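Local atomic coordinates of SRPBCC family protein (Bacillus thuringiensis serovar konkukian, PDB entry 3F08), a protein that is of unknown function but, as a member of the SRPBCC (Bet v 1-like) superfamily, probably binds a hydrophobic ligand between its curved sheet and long helix. Residues 78-90 and 101-113. The protein carries 5 engineered substitutions. Numbering follows the deposited sequence.
Sequences PFPVTNYLSTIQV and VEWSGTFTPVAVS. Engineered in segment 101-113: A111 (natural residue Glu).
P80 meets V112 at the mouth of a long antiparallel beta hairpin, a worked example of how neighbouring strands of a Bet v 1-like (helix-grip) sheet divide their side chains between two faces. The proline, centre of an inverse gamma turn, crosses the V112 side chain at about a right angle, CB lying 3.9 Å from V112 CG2, and its carbonyl takes V110 N from above the carbonyl plane. V81 then lays CG1 against F107 CD2 (3.8 Å), on the side covered by the C-terminal helix 114-137. On the other face T82 lies alongside T108, its CG2 touching both T108 CB and V110 CG2. Between T82 and L85 a beta bulge shifts the pairing by one residue; there N83 turns its amide alongside T108, and ND2 donates to OG1 at 3.0 Å, 15° out of the amide plane. Past the bulge, Y84 runs beside F107 and touches its CB with CD1 (3.7 Å), while its hydroxyl bonds Y125 of the long helix. From L85 onward the paired backbone bonds resume. G105 sits opposite S86, whose OG lies anti to the backbone N (chi1 -175°), directed to the in-plane edge of the W103 indole; NE1 reaches it in a weak, bent bond, and Y125 is a further partner of this buried hydroxyl. T87 pairs with S104, a water joining T87 O to S104 OG. I88 sets CD1 over one indole face, a CH-pi contact 4.2 Å from the six-membered ring's centroid, and Y125 stacks on the same ring. Finally, Q89 NE2 bonds E67 O, while one water bridges Q89 OE1 and E102 OE1, 2.6 Å from the latter, the carboxylate oxygen that also salt-bridges K91 NZ.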
ATOM      1  N   PRO B  78     -13.627   5.331  17.481  1.00 36.24           N
ATOM      2  CA  PRO B  78     -14.345   6.094  18.505  1.00 37.30           C
ATOM      3  C   PRO B  78     -13.848   7.524  18.698  1.00 35.80           C
ATOM      4  O   PRO B  78     -13.891   8.047  19.807  1.00 37.89           O
ATOM      5  CB  PRO B  78     -14.138   5.249  19.754  1.00 37.17           C
ATOM      6  CG  PRO B  78     -12.712   4.827  19.585  1.00 37.32           C
ATOM      7  CD  PRO B  78     -12.637   4.433  18.108  1.00 36.09           C
ATOM      8  N   PHE B  79     -13.374   8.155  17.629  1.00 33.88           N
ATOM      9  CA  PHE B  79     -12.881   9.525  17.738  1.00 31.47           C
ATOM     10  C   PHE B  79     -13.906  10.494  17.164  1.00 28.34           C
ATOM     11  O   PHE B  79     -14.490  10.235  16.114  1.00 28.16           O
ATOM     12  CB  PHE B  79     -11.549   9.661  17.005  1.00 34.39           C
ATOM     13  CG  PHE B  79     -10.513   8.674  17.459  1.00 36.31           C
ATOM     14  CD1 PHE B  79     -10.226   8.521  18.818  1.00 39.51           C
ATOM     15  CD2 PHE B  79      -9.835   7.880  16.536  1.00 38.22           C
ATOM     16  CE1 PHE B  79      -9.276   7.588  19.255  1.00 40.34           C
ATOM     17  CE2 PHE B  79      -8.882   6.944  16.955  1.00 39.30           C
ATOM     18  CZ  PHE B  79      -8.602   6.795  18.319  1.00 39.46           C
ATOM     19  N   PRO B  80     -14.138  11.628  17.850  1.00 26.24           N
ATOM     20  CA  PRO B  80     -15.107  12.638  17.406  1.00 23.65           C
ATOM     21  C   PRO B  80     -14.676  13.457  16.197  1.00 22.72           C
ATOM     22  O   PRO B  80     -14.636  14.678  16.246  1.00 23.25           O
ATOM     23  CB  PRO B  80     -15.294  13.498  18.648  1.00 25.29           C
ATOM     24  CG  PRO B  80     -13.924  13.483  19.257  1.00 25.79           C
ATOM     25  CD  PRO B  80     -13.538  12.017  19.141  1.00 26.10           C
ATOM     26  N   VAL B  81     -14.368  12.780  15.101  1.00 22.84           N
ATOM     27  CA  VAL B  81     -13.949  13.463  13.890  1.00 22.98           C
ATOM     28  C   VAL B  81     -14.443  12.710  12.677  1.00 22.72           C
ATOM     29  O   VAL B  81     -14.684  11.507  12.739  1.00 22.19           O
ATOM     30  CB  VAL B  81     -12.408  13.565  13.786  1.00 24.05           C
ATOM     31  CG1 VAL B  81     -11.859  14.433  14.916  1.00 23.80           C
ATOM     32  CG2 VAL B  81     -11.795  12.169  13.831  1.00 23.90           C
ATOM     33  N   THR B  82     -14.591  13.431  11.575  1.00 22.86           N
ATOM     34  CA  THR B  82     -15.029  12.846  10.322  1.00 21.60           C
ATOM     35  C   THR B  82     -14.102  13.399   9.243  1.00 21.09           C
ATOM     36  O   THR B  82     -13.320  14.308   9.511  1.00 19.87           O
ATOM     37  CB  THR B  82     -16.495  13.212  10.011  1.00 21.16           C
ATOM     38  OG1 THR B  82     -16.917  12.515   8.836  1.00 20.67           O
ATOM     39  CG2 THR B  82     -16.644  14.704   9.781  1.00 21.50           C
ATOM     40  N   ASN B  83     -14.172  12.854   8.035  1.00 21.29           N
ATOM     41  CA  ASN B  83     -13.299  13.315   6.959  1.00 21.53           C
ATOM     42  C   ASN B  83     -11.839  13.229   7.401  1.00 19.72           C
ATOM     43  O   ASN B  83     -11.012  14.057   7.031  1.00 19.95           O
ATOM     44  CB  ASN B  83     -13.625  14.763   6.583  1.00 25.04           C
ATOM     45  CG  ASN B  83     -15.067  14.946   6.145  1.00 28.62           C
ATOM     46  OD1 ASN B  83     -15.547  14.262   5.242  1.00 29.19           O
ATOM     47  ND2 ASN B  83     -15.763  15.881   6.782  1.00 30.56           N
ATOM     48  N   TYR B  84     -11.527  12.212   8.190  1.00 18.89           N
ATOM     49  CA  TYR B  84     -10.178  12.030   8.709  1.00 19.06           C
ATOM     50  C   TYR B  84      -9.166  11.447   7.721  1.00 19.39           C
ATOM     51  O   TYR B  84      -9.401  10.398   7.122  1.00 19.35           O
ATOM     52  CB  TYR B  84     -10.232  11.129   9.936  1.00 18.34           C
ATOM     53  CG  TYR B  84      -8.914  11.021  10.658  1.00 19.59           C
ATOM     54  CD1 TYR B  84      -8.505  12.013  11.534  1.00 17.46           C
ATOM     55  CD2 TYR B  84      -8.078   9.917  10.472  1.00 18.51           C
ATOM     56  CE1 TYR B  84      -7.305  11.917  12.219  1.00 18.97           C
ATOM     57  CE2 TYR B  84      -6.869   9.807  11.148  1.00 17.77           C
ATOM     58  CZ  TYR B  84      -6.488  10.814  12.028  1.00 19.13           C
ATOM     59  OH  TYR B  84      -5.308  10.724  12.729  1.00 18.63           O
ATOM     60  N   LEU B  85      -8.047  12.144   7.557  1.00 18.30           N
ATOM     61  CA  LEU B  85      -6.954  11.695   6.702  1.00 18.41           C
ATOM     62  C   LEU B  85      -5.694  11.925   7.509  1.00 17.92           C
ATOM     63  O   LEU B  85      -5.543  12.978   8.119  1.00 18.76           O
ATOM     64  CB  LEU B  85      -6.852  12.506   5.413  1.00 19.32           C
ATOM     65  CG  LEU B  85      -7.581  12.019   4.166  1.00 23.09           C
ATOM     66  CD1 LEU B  85      -7.112  12.867   2.988  1.00 24.12           C
ATOM     67  CD2 LEU B  85      -7.288  10.545   3.898  1.00 20.29           C
ATOM     68  N   SER B  86      -4.788  10.956   7.512  1.00 16.25           N
ATOM     69  CA  SER B  86      -3.555  11.095   8.271  1.00 15.42           C
ATOM     70  C   SER B  86      -2.363  10.573   7.486  1.00 15.46           C
ATOM     71  O   SER B  86      -2.463   9.577   6.777  1.00 16.46           O
ATOM     72  CB  SER B  86      -3.666  10.341   9.598  1.00 13.75           C
ATOM     73  OG  SER B  86      -2.522  10.551  10.408  1.00 12.05           O
ATOM     74  N   THR B  87      -1.234  11.255   7.616  1.00 15.55           N
ATOM     75  CA  THR B  87      -0.030  10.846   6.922  1.00 15.68           C
ATOM     76  C   THR B  87       1.143  10.797   7.889  1.00 15.38           C
ATOM     77  O   THR B  87       1.341  11.709   8.687  1.00 15.05           O
ATOM     78  CB  THR B  87       0.326  11.824   5.786  1.00 14.89           C
ATOM     79  OG1 THR B  87      -0.720  11.827   4.808  1.00 16.56           O
ATOM     80  CG2 THR B  87       1.645  11.414   5.116  1.00 17.27           C
ATOM     81  N   ILE B  88       1.902   9.712   7.839  1.00 15.36           N
ATOM     82  CA  ILE B  88       3.082   9.601   8.670  1.00 14.15           C
ATOM     83  C   ILE B  88       4.224   9.493   7.674  1.00 14.34           C
ATOM     84  O   ILE B  88       4.152   8.721   6.714  1.00 13.99           O
ATOM     85  CB  ILE B  88       3.016   8.363   9.595  1.00 15.88           C
ATOM     86  CG1 ILE B  88       4.297   8.261  10.424  1.00 16.87           C
ATOM     87  CG2 ILE B  88       2.779   7.115   8.784  1.00 17.73           C
ATOM     88  CD1 ILE B  88       4.158   7.327  11.631  1.00 18.83           C
ATOM     89  N   GLN B  89       5.268  10.286   7.875  1.00 13.16           N
ATOM     90  CA  GLN B  89       6.390  10.273   6.953  1.00 14.24           C
ATOM     91  C   GLN B  89       7.728  10.304   7.665  1.00 13.74           C
ATOM     92  O   GLN B  89       7.878  10.937   8.706  1.00 13.93           O
ATOM     93  CB  GLN B  89       6.297  11.468   5.997  1.00 13.22           C
ATOM     94  CG  GLN B  89       7.455  11.550   5.007  1.00 16.16           C
ATOM     95  CD  GLN B  89       7.232  12.610   3.939  1.00 18.64           C
ATOM     96  OE1 GLN B  89       6.717  13.697   4.221  1.00 20.28           O
ATOM     97  NE2 GLN B  89       7.624  12.300   2.710  1.00 18.95           N
ATOM     98  N   VAL B  90       8.698   9.607   7.089  1.00 13.62           N
ATOM     99  CA  VAL B  90      10.039   9.547   7.649  1.00 15.35           C
ATOM    100  C   VAL B  90      10.948  10.402   6.776  1.00 15.65           C
ATOM    101  O   VAL B  90      11.345   9.987   5.696  1.00 16.91           O
ATOM    102  CB  VAL B  90      10.563   8.097   7.666  1.00 13.23           C
ATOM    103  CG1 VAL B  90      11.986   8.067   8.184  1.00 14.98           C
ATOM    104  CG2 VAL B  90       9.660   7.227   8.535  1.00 10.92           C
ATOM    105  N   VAL B 101      10.658  12.214  11.914  1.00 15.58           N
ATOM    106  CA  VAL B 101       9.385  11.587  11.639  1.00 15.93           C
ATOM    107  C   VAL B 101       8.269  12.592  11.873  1.00 17.21           C
ATOM    108  O   VAL B 101       8.155  13.179  12.947  1.00 15.84           O
ATOM    109  CB  VAL B 101       9.185  10.355  12.518  1.00 16.03           C
ATOM    110  CG1 VAL B 101       7.852   9.699  12.181  1.00 12.83           C
ATOM    111  CG2 VAL B 101      10.350   9.375  12.300  1.00 13.45           C
ATOM    112  N   GLU B 102       7.451  12.784  10.847  1.00 16.86           N
ATOM    113  CA  GLU B 102       6.355  13.737  10.897  1.00 18.22           C
ATOM    114  C   GLU B 102       5.021  13.012  10.759  1.00 16.77           C
ATOM    115  O   GLU B 102       4.832  12.196   9.851  1.00 15.85           O
ATOM    116  CB  GLU B 102       6.544  14.744   9.760  1.00 21.63           C
ATOM    117  CG  GLU B 102       5.701  15.988   9.830  1.00 29.15           C
ATOM    118  CD  GLU B 102       6.150  17.020   8.806  1.00 35.05           C
ATOM    119  OE1 GLU B 102       5.925  16.811   7.594  1.00 37.13           O
ATOM    120  OE2 GLU B 102       6.752  18.036   9.212  1.00 39.34           O
ATOM    121  N   TRP B 103       4.107  13.300  11.676  1.00 14.47           N
ATOM    122  CA  TRP B 103       2.781  12.690  11.671  1.00 14.91           C
ATOM    123  C   TRP B 103       1.789  13.844  11.596  1.00 15.21           C
ATOM    124  O   TRP B 103       1.793  14.722  12.456  1.00 14.77           O
ATOM    125  CB  TRP B 103       2.556  11.898  12.964  1.00 12.84           C
ATOM    126  CG  TRP B 103       1.534  10.813  12.848  1.00 14.47           C
ATOM    127  CD1 TRP B 103       0.500  10.745  11.959  1.00 14.53           C
ATOM    128  CD2 TRP B 103       1.438   9.637  13.665  1.00 16.61           C
ATOM    129  NE1 TRP B 103      -0.234   9.601  12.174  1.00 15.41           N
ATOM    130  CE2 TRP B 103       0.319   8.906  13.214  1.00 14.34           C
ATOM    131  CE3 TRP B 103       2.187   9.137  14.742  1.00 16.29           C
ATOM    132  CZ2 TRP B 103      -0.066   7.694  13.796  1.00 17.66           C
ATOM    133  CZ3 TRP B 103       1.802   7.932  15.323  1.00 18.46           C
ATOM    134  CH2 TRP B 103       0.681   7.225  14.847  1.00 18.19           C
ATOM    135  N   SER B 104       0.943  13.849  10.573  1.00 14.76           N
ATOM    136  CA  SER B 104      -0.015  14.934  10.428  1.00 17.49           C
ATOM    137  C   SER B 104      -1.405  14.449  10.029  1.00 17.62           C
ATOM    138  O   SER B 104      -1.567  13.350   9.491  1.00 16.69           O
ATOM    139  CB  SER B 104       0.489  15.934   9.389  1.00 18.02           C
ATOM    140  OG  SER B 104       0.525  15.331   8.111  1.00 26.50           O
ATOM    141  N   GLY B 105      -2.408  15.281  10.289  1.00 15.37           N
ATOM    142  CA  GLY B 105      -3.761  14.908   9.941  1.00 17.35           C
ATOM    143  C   GLY B 105      -4.696  16.069   9.682  1.00 18.22           C
ATOM    144  O   GLY B 105      -4.495  17.185  10.179  1.00 19.24           O
ATOM    145  N   THR B 106      -5.716  15.797   8.871  1.00 17.20           N
ATOM    146  CA  THR B 106      -6.744  16.770   8.530  1.00 15.86           C
ATOM    147  C   THR B 106      -8.061  16.078   8.848  1.00 16.24           C
ATOM    148  O   THR B 106      -8.224  14.880   8.598  1.00 14.26           O
ATOM    149  CB  THR B 106      -6.686  17.154   7.044  1.00 17.49           C
ATOM    150  OG1 THR B 106      -6.835  15.981   6.240  1.00 21.78           O
ATOM    151  CG2 THR B 106      -5.350  17.800   6.719  1.00 17.08           C
ATOM    152  N   PHE B 107      -9.004  16.828   9.403  1.00 14.77           N
ATOM    153  CA  PHE B 107     -10.272  16.240   9.800  1.00 16.72           C
ATOM    154  C   PHE B 107     -11.288  17.324  10.143  1.00 18.81           C
ATOM    155  O   PHE B 107     -10.945  18.501  10.258  1.00 16.58           O
ATOM    156  CB  PHE B 107     -10.042  15.376  11.034  1.00 15.41           C
ATOM    157  CG  PHE B 107      -9.139  16.028  12.046  1.00 16.46           C
ATOM    158  CD1 PHE B 107      -7.752  15.880  11.961  1.00 18.85           C
ATOM    159  CD2 PHE B 107      -9.664  16.854  13.036  1.00 17.35           C
ATOM    160  CE1 PHE B 107      -6.900  16.557  12.838  1.00 19.20           C
ATOM    161  CE2 PHE B 107      -8.825  17.538  13.920  1.00 18.55           C
ATOM    162  CZ  PHE B 107      -7.439  17.390  13.823  1.00 19.60           C
ATOM    163  N   THR B 108     -12.538  16.910  10.315  1.00 20.26           N
ATOM    164  CA  THR B 108     -13.602  17.832  10.676  1.00 21.59           C
ATOM    165  C   THR B 108     -14.093  17.389  12.042  1.00 22.59           C
ATOM    166  O   THR B 108     -14.447  16.227  12.234  1.00 22.55           O
ATOM    167  CB  THR B 108     -14.791  17.774   9.691  1.00 22.97           C
ATOM    168  OG1 THR B 108     -14.326  17.945   8.347  1.00 21.62           O
ATOM    169  CG2 THR B 108     -15.785  18.886  10.006  1.00 24.10           C
ATOM    170  N   PRO B 109     -14.088  18.301  13.022  1.00 23.96           N
ATOM    171  CA  PRO B 109     -14.553  17.935  14.363  1.00 24.22           C
ATOM    172  C   PRO B 109     -16.058  17.667  14.373  1.00 24.19           C
ATOM    173  O   PRO B 109     -16.815  18.313  13.654  1.00 23.90           O
ATOM    174  CB  PRO B 109     -14.189  19.159  15.201  1.00 23.66           C
ATOM    175  CG  PRO B 109     -13.018  19.739  14.472  1.00 25.36           C
ATOM    176  CD  PRO B 109     -13.448  19.625  13.036  1.00 23.69           C
ATOM    177  N   VAL B 110     -16.485  16.709  15.186  1.00 24.86           N
ATOM    178  CA  VAL B 110     -17.900  16.378  15.289  1.00 25.73           C
ATOM    179  C   VAL B 110     -18.298  16.275  16.755  1.00 26.72           C
ATOM    180  O   VAL B 110     -17.810  15.402  17.468  1.00 27.75           O
ATOM    181  CB  VAL B 110     -18.228  15.024  14.604  1.00 25.22           C
ATOM    182  CG1 VAL B 110     -19.697  14.675  14.819  1.00 24.33           C
ATOM    183  CG2 VAL B 110     -17.916  15.101  13.121  1.00 23.55           C
ATOM    184  N   ALA B 111     -19.171  17.176  17.200  1.00 27.41           N
ATOM    185  CA  ALA B 111     -19.655  17.181  18.580  1.00 27.30           C
ATOM    186  C   ALA B 111     -18.653  17.708  19.615  1.00 27.04           C
ATOM    187  O   ALA B 111     -18.913  17.638  20.811  1.00 27.98           O
ATOM    188  CB  ALA B 111     -20.125  15.782  18.974  1.00 25.77           C
ATOM    189  N   VAL B 112     -17.510  18.210  19.153  1.00 25.42           N
ATOM    190  CA  VAL B 112     -16.490  18.781  20.036  1.00 22.61           C
ATOM    191  C   VAL B 112     -15.912  19.994  19.316  1.00 21.47           C
ATOM    192  O   VAL B 112     -16.112  20.152  18.116  1.00 19.71           O
ATOM    193  CB  VAL B 112     -15.334  17.784  20.333  1.00 23.72           C
ATOM    194  CG1 VAL B 112     -15.867  16.574  21.075  1.00 23.11           C
ATOM    195  CG2 VAL B 112     -14.642  17.364  19.038  1.00 21.13           C
ATOM    196  N   SER B 113     -15.203  20.854  20.042  1.00 21.31           N
ATOM    197  CA  SER B 113     -14.607  22.044  19.433  1.00 21.12           C
ATOM    198  C   SER B 113     -13.413  21.653  18.559  1.00 22.13           C
ATOM    199  O   SER B 113     -12.864  20.565  18.706  1.00 23.99           O
ATOM    200  CB  SER B 113     -14.133  23.012  20.519  1.00 19.56           C
ATOM    201  OG  SER B 113     -13.099  22.431  21.299  1.00 17.39           O
TER
HETATM  202  O   HOH W   1      -9.649  15.580   5.589  1.00 19.55           O
HETATM  203  O   HOH W   2       3.193  13.965   7.615  1.00 18.58           O
HETATM  204  O   HOH W   3       5.050  14.830   6.154  1.00 23.70           O